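Local coordinates for putative short-chain oxidoreductase (Thermus thermophilus, PDB 2YUT) that belongs to the short-chain dehydrogenase/reductase family, binds NADP in a Rossmann fold and is probably an NADP-dependent oxidoreductase, at the interface of chains A and B. Coordinates in Å, arbitrary orientation; residue numbers count along the deposited sequence, not the author numbering. Chains: chain A/B, Putative short-chain oxidoreductase.

Contact 1: the interface of chains A and B. Residues chain A 82, 90, 131-133, 135-136; chain B 98, 143-144, 147.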
loop_
_atom_site.group_PDB
_atom_site.type_symbol
_atom_site.label_atom_id
_atom_site.label_comp_id
_atom_site.label_asym_id
_atom_site.label_seq_id
_atom_site.Cartn_x
_atom_site.Cartn_y
_atom_site.Cartn_z
ATOM N N VAL A 82 -1.063 15.230 3.927
ATOM C CA VAL A 82 -2.190 14.566 3.286
ATOM C C VAL A 82 -3.354 15.535 3.137
ATOM O O VAL A 82 -4.343 15.235 2.468
ATOM C CB VAL A 82 -2.669 13.358 4.111
ATOM C CG1 VAL A 82 -1.521 12.383 4.315
ATOM C CG2 VAL A 82 -3.221 13.829 5.451
ATOM N N VAL A 90 0.944 10.255 -3.894
ATOM C CA VAL A 90 0.534 8.911 -3.502
ATOM C C VAL A 90 0.618 7.939 -4.679
ATOM O O VAL A 90 1.160 6.843 -4.550
ATOM C CB VAL A 90 -0.906 8.902 -2.933
ATOM C CG1 VAL A 90 -1.333 7.475 -2.605
ATOM C CG2 VAL A 90 -0.966 9.756 -1.677
ATOM N N PHE A 131 5.446 11.964 5.420
ATOM C CA PHE A 131 5.782 10.773 4.644
ATOM C C PHE A 131 4.657 9.754 4.457
ATOM O O PHE A 131 4.922 8.577 4.211
ATOM C CB PHE A 131 6.988 10.074 5.277
ATOM C CG PHE A 131 8.242 10.903 5.272
ATOM C CD1 PHE A 131 8.681 11.514 4.103
ATOM C CD2 PHE A 131 8.993 11.058 6.433
ATOM C CE1 PHE A 131 9.852 12.270 4.088
ATOM C CE2 PHE A 131 10.166 11.810 6.431
ATOM C CZ PHE A 131 10.595 12.417 5.255
ATOM N N ALA A 132 3.408 10.198 4.554
ATOM C CA ALA A 132 2.271 9.294 4.397
ATOM C C ALA A 132 2.326 8.516 3.082
ATOM O O ALA A 132 2.174 7.296 3.067
ATOM C CB ALA A 132 0.969 10.075 4.481
ATOM N N ALA A 133 2.547 9.224 1.981
ATOM C CA ALA A 133 2.614 8.578 0.676
ATOM C C ALA A 133 3.701 7.494 0.652
ATOM O O ALA A 133 3.435 6.350 0.281
ATOM C CB ALA A 133 2.867 9.620 -0.406
ATOM N N ALA A 135 5.205 6.049 3.202
ATOM C CA ALA A 135 4.853 5.022 4.178
ATOM C C ALA A 135 3.837 4.047 3.596
ATOM O O ALA A 135 3.960 2.835 3.763
ATOM C CB ALA A 135 4.291 5.671 5.441
ATOM N N ALA A 136 2.830 4.587 2.914
ATOM C CA ALA A 136 1.785 3.774 2.307
ATOM C C ALA A 136 2.371 2.817 1.272
ATOM O O ALA A 136 2.039 1.631 1.249
ATOM C CB ALA A 136 0.739 4.671 1.647
ATOM N N LEU B 98 -7.147 2.746 -1.258
ATOM C CA LEU B 98 -6.268 3.848 -0.878
ATOM C C LEU B 98 -6.537 5.210 -1.502
ATOM O O LEU B 98 -6.616 6.213 -0.789
ATOM C CB LEU B 98 -4.805 3.457 -1.147
ATOM C CG LEU B 98 -3.728 4.501 -0.830
ATOM C CD1 LEU B 98 -3.701 4.764 0.670
ATOM C CD2 LEU B 98 -2.364 4.004 -1.306
ATOM N N ALA B 143 -0.919 2.239 6.757
ATOM C CA ALA B 143 0.333 2.973 6.884
ATOM C C ALA B 143 0.076 4.447 6.612
ATOM O O ALA B 143 0.599 5.317 7.304
ATOM C CB ALA B 143 1.384 2.420 5.899
ATOM N N TYR B 144 -0.737 4.722 5.598
ATOM C CA TYR B 144 -1.060 6.095 5.233
ATOM C C TYR B 144 -1.709 6.836 6.406
ATOM O O TYR B 144 -1.329 7.963 6.739
ATOM C CB TYR B 144 -2.022 6.100 4.048
ATOM C CG TYR B 144 -2.200 7.455 3.406
ATOM C CD1 TYR B 144 -1.185 8.015 2.628
ATOM C CD2 TYR B 144 -3.389 8.167 3.554
ATOM C CE1 TYR B 144 -1.350 9.248 2.011
ATOM C CE2 TYR B 144 -3.565 9.405 2.938
ATOM C CZ TYR B 144 -2.541 9.936 2.168
ATOM O OH TYR B 144 -2.707 11.152 1.556
ATOM N N ALA B 147 0.535 7.593 9.503
ATOM C CA ALA B 147 1.406 8.725 9.213
ATOM C C ALA B 147 0.642 10.041 9.290
ATOM O O ALA B 147 1.156 11.040 9.790
ATOM C CB ALA B 147 2.022 8.566 7.822
HETATM O O HOH W 1 -4.913 12.471 1.845
#

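Contact 2: the interface of chains A and B. Residues chain A 80-83, 129-130; chain B 105, 144, 148, 151-152.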
loop_
_atom_site.group_PDB
_atom_site.type_symbol
_atom_site.label_atom_id
_atom_site.label_comp_id
_atom_site.label_asym_id
_atom_site.label_seq_id
_atom_site.Cartn_x
_atom_site.Cartn_y
_atom_site.Cartn_z
ATOM N N ALA A 80 5.151 15.376 1.825
ATOM C CA ALA A 80 3.936 16.160 1.628
ATOM C C ALA A 80 2.886 15.816 2.675
ATOM O O ALA A 80 2.858 14.702 3.196
ATOM C CB ALA A 80 3.376 15.922 0.242
ATOM N N SER A 81 2.034 16.783 2.996
ATOM C CA SER A 81 0.973 16.548 3.965
ATOM C C SER A 81 -0.161 15.880 3.204
ATOM O O SER A 81 -0.219 15.949 1.973
ATOM C CB SER A 81 0.476 17.865 4.559
ATOM O OG SER A 81 -0.232 18.617 3.592
ATOM N N VAL A 82 -1.063 15.230 3.927
ATOM C CA VAL A 82 -2.190 14.566 3.286
ATOM C C VAL A 82 -3.354 15.535 3.137
ATOM O O VAL A 82 -4.343 15.235 2.468
ATOM C CB VAL A 82 -2.669 13.358 4.111
ATOM C CG1 VAL A 82 -1.521 12.383 4.315
ATOM C CG2 VAL A 82 -3.221 13.829 5.451
ATOM N N ARG A 83 -3.226 16.702 3.758
ATOM C CA ARG A 83 -4.283 17.702 3.725
ATOM C C ARG A 83 -4.128 18.754 2.635
ATOM O O ARG A 83 -5.065 19.503 2.361
ATOM C CB ARG A 83 -4.386 18.371 5.098
ATOM C CG ARG A 83 -4.818 17.402 6.188
ATOM C CD ARG A 83 -6.277 17.002 5.997
ATOM N NE ARG A 83 -7.185 18.031 6.492
ATOM C CZ ARG A 83 -8.445 18.178 6.095
ATOM N NH1 ARG A 83 -8.954 17.364 5.180
ATOM N NH2 ARG A 83 -9.200 19.133 6.620
ATOM N N PRO A 129 4.412 12.346 10.043
ATOM C CA PRO A 129 3.960 13.497 9.256
ATOM C C PRO A 129 4.901 13.835 8.104
ATOM O O PRO A 129 6.116 13.924 8.286
ATOM C CB PRO A 129 3.898 14.614 10.293
ATOM C CG PRO A 129 3.494 13.875 11.538
ATOM C CD PRO A 129 4.377 12.650 11.486
ATOM N N GLY A 130 4.328 14.019 6.919
ATOM C CA GLY A 130 5.126 14.355 5.756
ATOM C C GLY A 130 5.461 13.175 4.864
ATOM O O GLY A 130 5.714 13.359 3.676
ATOM N N LEU B 105 -9.854 12.195 2.343
ATOM C CA LEU B 105 -9.181 12.782 3.493
ATOM C C LEU B 105 -8.521 14.125 3.185
ATOM O O LEU B 105 -8.441 15.000 4.045
ATOM C CB LEU B 105 -8.134 11.804 4.037
ATOM C CG LEU B 105 -7.429 12.210 5.332
ATOM C CD1 LEU B 105 -8.468 12.468 6.424
ATOM C CD2 LEU B 105 -6.462 11.114 5.756
ATOM N N TYR B 144 -0.737 4.722 5.598
ATOM C CA TYR B 144 -1.060 6.095 5.233
ATOM C C TYR B 144 -1.709 6.836 6.406
ATOM O O TYR B 144 -1.329 7.963 6.739
ATOM C CB TYR B 144 -2.022 6.100 4.048
ATOM C CG TYR B 144 -2.200 7.455 3.406
ATOM C CD1 TYR B 144 -1.185 8.015 2.628
ATOM C CD2 TYR B 144 -3.389 8.167 3.554
ATOM C CE1 TYR B 144 -1.350 9.248 2.011
ATOM C CE2 TYR B 144 -3.565 9.405 2.938
ATOM C CZ TYR B 144 -2.541 9.936 2.168
ATOM O OH TYR B 144 -2.707 11.152 1.556
ATOM N N ALA B 148 -0.586 10.029 8.785
ATOM C CA ALA B 148 -1.439 11.211 8.766
ATOM C C ALA B 148 -2.044 11.524 10.131
ATOM O O ALA B 148 -2.566 12.616 10.345
ATOM C CB ALA B 148 -2.559 11.019 7.743
ATOM N N GLU B 151 -0.968 14.772 11.836
ATOM C CA GLU B 151 -1.329 15.910 11.001
ATOM C C GLU B 151 -2.779 16.300 11.277
ATOM O O GLU B 151 -3.091 17.471 11.477
ATOM C CB GLU B 151 -1.187 15.562 9.518
ATOM C CG GLU B 151 0.239 15.422 9.026
ATOM C CD GLU B 151 0.305 15.123 7.538
ATOM O OE1 GLU B 151 -0.322 15.869 6.753
ATOM O OE2 GLU B 151 0.984 14.146 7.156
ATOM N N LEU B 152 -3.660 15.305 11.278
ATOM C CA LEU B 152 -5.080 15.537 11.512
ATOM C C LEU B 152 -5.395 15.959 12.944
ATOM O O LEU B 152 -6.261 16.804 13.168
ATOM C CB LEU B 152 -5.878 14.283 11.140
ATOM C CG LEU B 152 -6.194 14.106 9.649
ATOM C CD1 LEU B 152 -7.236 15.139 9.230
ATOM C CD2 LEU B 152 -4.924 14.253 8.809
HETATM O O HOH W 2 2.164 12.827 4.942
HETATM O O HOH W 3 -4.913 12.471 1.845
#

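Contact 1: the interface of chains A and B
B:Tyr144 inserts its phenol between A:Val82, A:Val90 and A:Ala132 in the helix-to-helix interface typical of short-chain dehydrogenases/reductases, where helices 89-107 and 132-153 of two subunits meet. It buries 87 Å² of its surface in this patch. CG lies anti to the backbone N (chi1 -168°), which sends the ring away from helix 132-153 of chain B into the other subunit. The methyl of A:Ala132 sits above the ring plane near its CD1-CE1 side, with CB 3.5 Å from B:Tyr144 CE1. On the same side of that plane, towards the tip, A:Val82 places CG1 3.4 Å from B:Tyr144 CZ, the two side chains running antiparallel alongside each other. A:Val90 approaches from the opposite side, its side chain roughly perpendicular to the tyrosine's, with CG2 3.7 Å from B:Tyr144 CE1. Its other methyl, CG1, anti to the backbone N (chi1 177°), meets B:Leu98 CD2 tip to tip at 3.8 Å. Small residues line the close approach of the paired helices: B:Ala147 CB lies 3.5 Å from A:Ala132 CA, and B:Ala143 CB lies 3.9 Å from A:Ala136 CA. A:Ala135 and A:Ala136 fall within the YxxxK motif that ends at the cofactor-binding A:Lys138. The phenolic OH of B:Tyr144 binds a water in the ring plane at 2.6 Å, and this water also bonds to the carbonyl O of A:Val82.

Contact 2: the interface of chains A and B
From an extended A:Ser81 (psi 161°) the chain passes to a turn-like A:Val82 (psi -9°), whose N-H points at the carboxylate of B:Glu151, close to the C-terminal end of helix 132-153. Loops of one chain dock here on the helix of its partner, in what is likely the dimer interface common among short-chain dehydrogenases/reductases. B:Glu151 has CG anti to its carbonyl carbon and extends onward, carrying its acid group across to the A-chain loops. OE1 accepts the fairly straight bond from A:Val82 N at 3.0 Å through its syn lone pair. OE2 takes a 2.8 Å bond with a water that also bonds to A:Ala80 O, and a weak one from A:Gly130 N; together these contacts should limit rotation of the carboxylate. The aliphatic stem lies against proline, with B:Glu151 CG 4.0 Å from A:Pro129 CB. Between the polar groups, CG2 of A:Val82 meets B:Ala148 CB at 3.7 Å and B:Leu152 CD2 at 3.8 Å. A:Arg83, bent at chi2 and chi3, runs across B:Leu152, its CD 3.9 Å from B:Leu152 CD1. The guanidinium then reaches the carbonyl of B:Leu105 near the C-terminal end of helix 89-107, where the helix dipole may strengthen the attraction. A:Arg83 NH1 donates to B:Leu105 O at 2.7 Å, the oxygen nearly in the guanidinium plane and the nitrogen tilted 22° from the carbonyl plane.

Contact 1 and contact 2 adjoin, their C-alpha centres about 7 Å apart, and share A:Val82 and B:Tyr144. Helices 89-107 and 132-153 of chain B serve both: contact 1 draws on their more central turns, contact 2 on their C-terminal ends. An apolar helix-packed region thus passes into a mixed patch, where loops of chain A add hydrogen bonds to apolar contacts. Two-fold symmetry repeats both with the chains exchanged, consistent with a dimer of the kind common in this family, although the structure alone does not show the oligomer in solution. The shared helix 132-153 also carries the cofactor-binding lysine of the NADP site.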